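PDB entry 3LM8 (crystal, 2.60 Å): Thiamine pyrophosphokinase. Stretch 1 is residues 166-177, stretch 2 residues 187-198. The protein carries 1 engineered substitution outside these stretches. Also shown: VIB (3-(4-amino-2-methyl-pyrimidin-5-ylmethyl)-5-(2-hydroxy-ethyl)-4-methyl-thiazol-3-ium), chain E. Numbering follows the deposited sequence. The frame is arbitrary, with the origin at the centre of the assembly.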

# COMPACT_ATOMS: atom_id res chain seq x y z
N GLU A 166 -0.86 0.50 25.45
CA GLU A 166 -0.22 1.78 25.73
C GLU A 166 -0.08 2.70 24.52
O GLU A 166 1.01 3.21 24.23
CB GLU A 166 1.16 1.54 26.37
CG GLU A 166 1.11 0.86 27.73
CD GLU A 166 2.50 0.67 28.33
OE1 GLU A 166 3.31 1.62 28.28
OE2 GLU A 166 2.78 -0.43 28.87
N LEU A 167 -1.19 2.93 23.82
CA LEU A 167 -1.20 3.79 22.65
C LEU A 167 -1.23 5.25 23.07
O LEU A 167 -2.09 5.66 23.85
CB LEU A 167 -2.43 3.50 21.78
CG LEU A 167 -2.64 4.43 20.56
CD1 LEU A 167 -1.45 4.33 19.63
CD2 LEU A 167 -3.91 4.04 19.81
N THR A 168 -0.28 6.02 22.55
CA THR A 168 -0.20 7.44 22.85
C THR A 168 -0.21 8.25 21.57
O THR A 168 0.51 7.95 20.62
CB THR A 168 1.09 7.76 23.63
OG1 THR A 168 1.00 7.21 24.95
CG2 THR A 168 1.31 9.28 23.71
N LEU A 169 -1.05 9.28 21.54
CA LEU A 169 -1.16 10.14 20.37
C LEU A 169 -0.85 11.59 20.75
O LEU A 169 -1.38 12.11 21.74
CB LEU A 169 -2.58 10.04 19.80
CG LEU A 169 -3.02 8.63 19.43
CD1 LEU A 169 -4.46 8.65 18.97
CD2 LEU A 169 -2.13 8.07 18.33
N THR A 170 -0.00 12.24 19.97
CA THR A 170 0.38 13.61 20.25
C THR A 170 0.43 14.44 18.99
O THR A 170 1.10 14.07 18.03
CB THR A 170 1.76 13.66 20.91
OG1 THR A 170 1.74 12.90 22.12
CG2 THR A 170 2.14 15.10 21.22
N GLY A 171 -0.26 15.57 19.01
CA GLY A 171 -0.32 16.45 17.85
C GLY A 171 -1.61 16.15 17.13
O GLY A 171 -1.84 16.58 15.99
N PHE A 172 -2.47 15.40 17.80
CA PHE A 172 -3.75 15.00 17.23
C PHE A 172 -4.94 15.73 17.85
O PHE A 172 -4.92 16.11 19.02
CB PHE A 172 -3.94 13.48 17.38
CG PHE A 172 -2.96 12.66 16.59
CD1 PHE A 172 -3.39 11.87 15.54
CD2 PHE A 172 -1.60 12.68 16.90
CE1 PHE A 172 -2.48 11.10 14.80
CE2 PHE A 172 -0.69 11.92 16.17
CZ PHE A 172 -1.13 11.13 15.12
N LYS A 173 -5.98 15.91 17.05
CA LYS A 173 -7.20 16.56 17.51
C LYS A 173 -7.74 15.77 18.69
O LYS A 173 -8.24 16.35 19.65
CB LYS A 173 -8.22 16.58 16.37
CG LYS A 173 -9.59 17.15 16.70
CD LYS A 173 -10.33 17.39 15.39
CE LYS A 173 -11.73 17.92 15.57
NZ LYS A 173 -12.29 18.28 14.23
N TYR A 174 -7.62 14.44 18.62
CA TYR A 174 -8.11 13.55 19.66
C TYR A 174 -6.97 12.81 20.36
O TYR A 174 -6.67 11.66 20.04
CB TYR A 174 -9.09 12.53 19.06
CG TYR A 174 -10.37 13.15 18.53
CD1 TYR A 174 -11.44 13.43 19.38
CD2 TYR A 174 -10.52 13.45 17.17
CE1 TYR A 174 -12.63 13.99 18.90
CE2 TYR A 174 -11.69 14.01 16.67
CZ TYR A 174 -12.74 14.28 17.55
OH TYR A 174 -13.91 14.83 17.06
N PRO A 175 -6.32 13.46 21.34
CA PRO A 175 -5.20 12.89 22.09
C PRO A 175 -5.52 11.57 22.79
O PRO A 175 -6.68 11.21 22.99
CB PRO A 175 -4.86 13.99 23.09
CG PRO A 175 -5.22 15.23 22.34
CD PRO A 175 -6.56 14.85 21.76
N LEU A 176 -4.45 10.87 23.17
CA LEU A 176 -4.53 9.58 23.85
C LEU A 176 -3.24 9.38 24.63
O LEU A 176 -2.15 9.60 24.09
CB LEU A 176 -4.67 8.47 22.79
CG LEU A 176 -5.80 7.45 22.85
CD1 LEU A 176 -7.14 8.15 23.03
CD2 LEU A 176 -5.77 6.62 21.57
N ASN A 177 -3.34 8.97 25.90
CA ASN A 177 -2.13 8.76 26.71
C ASN A 177 -2.07 7.35 27.29
O ASN A 177 -2.88 6.99 28.15
CB ASN A 177 -2.07 9.81 27.84
CG ASN A 177 -0.82 9.67 28.71
OD1 ASN A 177 0.29 9.46 28.20
ND2 ASN A 177 -0.99 9.80 30.01
N LEU A 187 -12.66 3.47 17.83
CA LEU A 187 -12.50 4.73 18.55
C LEU A 187 -11.46 5.59 17.87
O LEU A 187 -11.65 6.81 17.70
CB LEU A 187 -12.05 4.49 19.98
CG LEU A 187 -11.51 5.75 20.67
CD1 LEU A 187 -12.63 6.77 20.74
CD2 LEU A 187 -10.99 5.42 22.07
N CYS A 188 -10.35 4.96 17.48
CA CYS A 188 -9.24 5.66 16.87
C CYS A 188 -9.36 5.95 15.37
O CYS A 188 -8.37 6.13 14.66
CB CYS A 188 -7.94 4.90 17.17
SG CYS A 188 -7.73 4.52 18.94
N ILE A 189 -10.60 6.01 14.88
CA ILE A 189 -10.86 6.30 13.48
C ILE A 189 -11.26 7.76 13.38
O ILE A 189 -11.84 8.32 14.30
CB ILE A 189 -12.00 5.43 12.92
CG1 ILE A 189 -11.55 3.98 12.84
CG2 ILE A 189 -12.45 5.95 11.56
CD1 ILE A 189 -12.61 3.05 12.33
N SER A 190 -10.92 8.37 12.25
CA SER A 190 -11.25 9.76 11.99
C SER A 190 -10.57 10.76 12.93
O SER A 190 -11.23 11.62 13.53
CB SER A 190 -12.77 9.95 12.04
OG SER A 190 -13.35 9.64 10.79
N ASN A 191 -9.26 10.65 13.06
CA ASN A 191 -8.51 11.58 13.90
C ASN A 191 -7.92 12.60 12.93
O ASN A 191 -8.05 12.46 11.71
CB ASN A 191 -7.38 10.86 14.66
CG ASN A 191 -7.04 11.53 15.98
OD1 ASN A 191 -6.58 10.88 16.92
ND2 ASN A 191 -7.25 12.84 16.05
N GLU A 192 -7.29 13.63 13.46
CA GLU A 192 -6.69 14.66 12.64
C GLU A 192 -5.45 15.17 13.34
O GLU A 192 -5.27 14.98 14.54
CB GLU A 192 -7.67 15.82 12.44
CG GLU A 192 -8.75 15.58 11.39
CD GLU A 192 -9.81 16.67 11.40
OE1 GLU A 192 -9.45 17.87 11.51
OE2 GLU A 192 -11.01 16.34 11.29
N LEU A 193 -4.57 15.82 12.58
CA LEU A 193 -3.37 16.39 13.16
C LEU A 193 -3.67 17.88 13.44
O LEU A 193 -4.24 18.56 12.59
CB LEU A 193 -2.21 16.26 12.16
CG LEU A 193 -0.96 15.45 12.54
CD1 LEU A 193 -1.32 14.18 13.32
CD2 LEU A 193 -0.20 15.12 11.26
N ILE A 194 -3.32 18.37 14.63
CA ILE A 194 -3.56 19.78 14.91
C ILE A 194 -2.26 20.57 14.85
O ILE A 194 -2.26 21.80 14.94
CB ILE A 194 -4.23 20.01 16.29
CG1 ILE A 194 -3.30 19.54 17.42
CG2 ILE A 194 -5.57 19.29 16.34
CD1 ILE A 194 -3.83 19.85 18.80
N HIS A 195 -1.16 19.86 14.68
CA HIS A 195 0.15 20.49 14.60
C HIS A 195 0.80 20.10 13.27
O HIS A 195 0.19 19.41 12.45
CB HIS A 195 1.03 20.01 15.76
CG HIS A 195 0.62 20.55 17.11
ND1 HIS A 195 -0.60 21.14 17.33
CD2 HIS A 195 1.27 20.55 18.29
CE1 HIS A 195 -0.69 21.49 18.61
NE2 HIS A 195 0.43 21.14 19.21
N SER A 196 2.03 20.55 13.06
CA SER A 196 2.75 20.24 11.84
C SER A 196 3.26 18.79 11.90
O SER A 196 3.30 18.10 10.87
CB SER A 196 3.92 21.21 11.63
OG SER A 196 4.86 21.12 12.69
N ARG A 197 3.65 18.34 13.09
CA ARG A 197 4.11 16.96 13.28
C ARG A 197 3.31 16.29 14.39
O ARG A 197 2.91 16.93 15.36
CB ARG A 197 5.59 16.89 13.66
CG ARG A 197 6.56 17.36 12.60
CD ARG A 197 8.02 17.29 13.09
NE ARG A 197 8.34 18.29 14.12
CZ ARG A 197 8.06 18.16 15.41
NH1 ARG A 197 8.39 19.13 16.26
NH2 ARG A 197 7.47 17.06 15.87
N GLY A 198 3.07 15.00 14.23
CA GLY A 198 2.33 14.27 15.23
C GLY A 198 3.07 12.99 15.58
O GLY A 198 3.81 12.43 14.77
CM2 VIB E . -8.61 8.45 19.82
N4A VIB E . -13.05 10.26 19.57
CM4 VIB E . -14.43 11.67 14.44
O1 VIB E . -18.06 10.39 14.83
C7 VIB E . -17.82 9.30 13.93
C6 VIB E . -16.37 9.35 13.46
C2 VIB E . -14.05 8.77 16.72
S1 VIB E . -15.30 7.99 15.78
C5 VIB E . -15.43 9.32 14.66
C4 VIB E . -14.54 10.30 15.11
N3 VIB E . -13.83 9.97 16.19
C7A VIB E . -12.85 10.92 16.76
C4A VIB E . -11.92 9.94 18.95
N3A VIB E . -10.90 9.39 19.63
C2A VIB E . -9.76 9.07 19.02
N1A VIB E . -9.61 9.29 17.70
C6A VIB E . -10.59 9.83 16.99
C5A VIB E . -11.79 10.19 17.59

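The two stretches meet through a single beta bridge that pairs Phe 172 with Leu 193. Two backbone hydrogen bonds frame it. Ile 194 N donates to Gly 171 O at 2.7 Å, and Lys 173 N donates to Glu 192 O at 2.8 Å. Both are close to straight. The same two carbonyl oxygens also take CA-H...O contacts: Leu 193 CA lies 3.2 Å from Gly 171 O, and Phe 172 CA lies 3.1 Å from Glu 192 O. Further along, Gly 198 CA approaches Thr 170 O at 3.1 Å.

Gly 171 has phi 98° and psi 12°. A CB at these angles would be jammed against the preceding carbonyl, and it would also clash with Arg 197 O and Gly 198 CA. The ring of His 195 covers Gly 171 CA with one face. A CB on Gly 198 would clash with Phe 172 CE2 and Leu 193 CD1.

Those two side chains pack against each other. Leu 193 CD1 sits 3.5 Å from the centroid of the Phe 172 ring, nearly on the ring normal, in a CH-pi contact. In a separate patch, Cys 188 SG makes apolar contacts with Leu 167 CD2 and Leu 176 CD2, each at 3.9 Å.

At the exposed side, the extended Lys 173 reaches Glu 192. Its NZ is 3.7 Å from Glu 192 OE2, a long salt bridge. Ile 194 CG2 packs against Lys 173 CA at 3.4 Å.

Asn 191 is buried, and the end of its side chain comes close to Tyr 174. Its amide orientation is uncertain.

Both stretches touch VIB. Tyr 174 lays one ring face against it, with CE2 3.3 Å from VIB C7A. Leu 176 CD1 is 3.5 Å from VIB CM2. Leu 187 O lies 3.2 Å from VIB N1A.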